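Local coordinates for 3,6-diketocamphane 1,6-monooxygenase (Pseudomonas putida, PDB 4UWM), which uses reduced FMN and molecular oxygen to convert a diketone derived from (-)-camphor into its lactone, as the oxygenating subunit of a type II Baeyer-Villiger monooxygenase, at residues A[280-283]-A[284-288]. Numbering follows the deposited sequence.
Sequences CFER and YLIPI
L285 lays its CD1 methyl over the face of the F281 ring, in a CH-pi contact within helix 276-291 of this luciferase-family TIM barrel. CD1 lies 3.6 Å from the centroid of the F281 ring and only 9° off the ring normal, almost over the centre. L285 sets CG anti to its own carbonyl carbon (chi1 -67°), which turns the branch back along the helix; the same CD1 touches C280 SG at 4.0 Å. I286 takes another side of F281: its CD1 rests 3.9 Å from F281 CB, while CG1 lies at the ring edge. L314 of helix 311-317 packs on both F281 and I286, and W289 meets F281 edge-to-face. With F281 cut back to an alanine, the L285 CD1 methyl would probably lose its aromatic partner and a gap would be likely to open toward helix 311-317. The side chain of L285 comes within about 5 Å of the bound FMN, so the F281-L285 pair probably lies beside the flavin site. The Y284 ring, with C280 SG at its edge, leads away to stack on W51 while its OH hydrogen-bonds E52 OE2, and the extended R283 hydrogen-bonds Y279 OH through NH1 and forms a salt bridge from NH2 to E181 OE2 of the second subunit. Beneath these side chains the backbone widens into a pi-type turn: I286 N reaches back five residues to F281 O at 2.8 Å. C280 O is gripped twice, from opposite faces of its carbonyl plane, by Y284 N at 2.8 Å and by L285 N at 3.2 Å.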
# COMPACT_ATOMS: atom_id res chain seq x y z
N CYS A 280 22.59 -17.23 -4.43
CA CYS A 280 21.79 -16.98 -3.22
C CYS A 280 21.98 -18.13 -2.23
O CYS A 280 22.29 -17.91 -1.05
CB CYS A 280 20.32 -16.84 -3.58
SG CYS A 280 19.25 -16.54 -2.15
N PHE A 281 21.82 -19.35 -2.72
CA PHE A 281 22.01 -20.54 -1.88
C PHE A 281 23.39 -20.64 -1.26
O PHE A 281 23.50 -20.86 -0.06
CB PHE A 281 21.66 -21.82 -2.64
CG PHE A 281 20.21 -22.18 -2.55
CD1 PHE A 281 19.73 -22.94 -1.50
CD2 PHE A 281 19.31 -21.71 -3.50
CE1 PHE A 281 18.39 -23.27 -1.41
CE2 PHE A 281 17.96 -22.03 -3.42
CZ PHE A 281 17.50 -22.81 -2.37
N GLU A 282 24.43 -20.46 -2.07
CA GLU A 282 25.82 -20.51 -1.57
C GLU A 282 26.13 -19.42 -0.56
O GLU A 282 26.77 -19.69 0.47
CB GLU A 282 26.79 -20.35 -2.74
CG GLU A 282 28.17 -20.92 -2.50
CD GLU A 282 28.21 -22.40 -2.82
OE1 GLU A 282 27.81 -23.19 -1.94
OE2 GLU A 282 28.60 -22.75 -3.95
N ARG A 283 25.70 -18.19 -0.83
CA ARG A 283 26.07 -17.08 0.03
C ARG A 283 25.19 -16.94 1.27
O ARG A 283 25.66 -16.52 2.33
CB ARG A 283 26.06 -15.76 -0.73
CG ARG A 283 26.50 -14.59 0.13
CD ARG A 283 26.48 -13.26 -0.61
NE ARG A 283 26.61 -12.15 0.33
CZ ARG A 283 26.52 -10.87 0.00
NH1 ARG A 283 26.31 -10.51 -1.26
NH2 ARG A 283 26.66 -9.95 0.95
N TYR A 284 23.91 -17.29 1.12
CA TYR A 284 22.91 -16.90 2.11
C TYR A 284 22.18 -18.10 2.71
O TYR A 284 22.25 -18.31 3.92
CB TYR A 284 21.89 -15.90 1.47
CG TYR A 284 20.75 -15.48 2.40
CD1 TYR A 284 21.01 -14.95 3.66
CD2 TYR A 284 19.42 -15.57 1.98
CE1 TYR A 284 19.98 -14.56 4.50
CE2 TYR A 284 18.38 -15.19 2.82
CZ TYR A 284 18.67 -14.68 4.07
OH TYR A 284 17.65 -14.28 4.91
N LEU A 285 21.49 -18.86 1.88
CA LEU A 285 20.57 -19.89 2.38
C LEU A 285 21.23 -21.12 2.99
O LEU A 285 20.81 -21.59 4.06
CB LEU A 285 19.57 -20.32 1.30
CG LEU A 285 18.56 -19.25 0.85
CD1 LEU A 285 17.76 -19.75 -0.34
CD2 LEU A 285 17.64 -18.85 2.00
N ILE A 286 22.23 -21.68 2.30
CA ILE A 286 22.86 -22.92 2.76
C ILE A 286 23.45 -22.76 4.15
O ILE A 286 23.13 -23.56 5.03
CB ILE A 286 23.83 -23.55 1.72
CG1 ILE A 286 23.02 -24.23 0.61
CG2 ILE A 286 24.75 -24.57 2.37
CD1 ILE A 286 23.76 -24.40 -0.70
N PRO A 287 24.27 -21.70 4.40
CA PRO A 287 24.81 -21.56 5.75
C PRO A 287 23.74 -21.50 6.84
O PRO A 287 23.95 -22.02 7.94
CB PRO A 287 25.58 -20.24 5.69
CG PRO A 287 26.00 -20.13 4.27
CD PRO A 287 24.83 -20.68 3.49
N ILE A 288 22.59 -20.88 6.55
CA ILE A 288 21.48 -20.82 7.49
C ILE A 288 20.85 -22.20 7.67
O ILE A 288 20.72 -22.68 8.80
CB ILE A 288 20.39 -19.80 7.04
CG1 ILE A 288 20.94 -18.37 7.07
CG2 ILE A 288 19.15 -19.92 7.92
CD1 ILE A 288 19.96 -17.33 6.57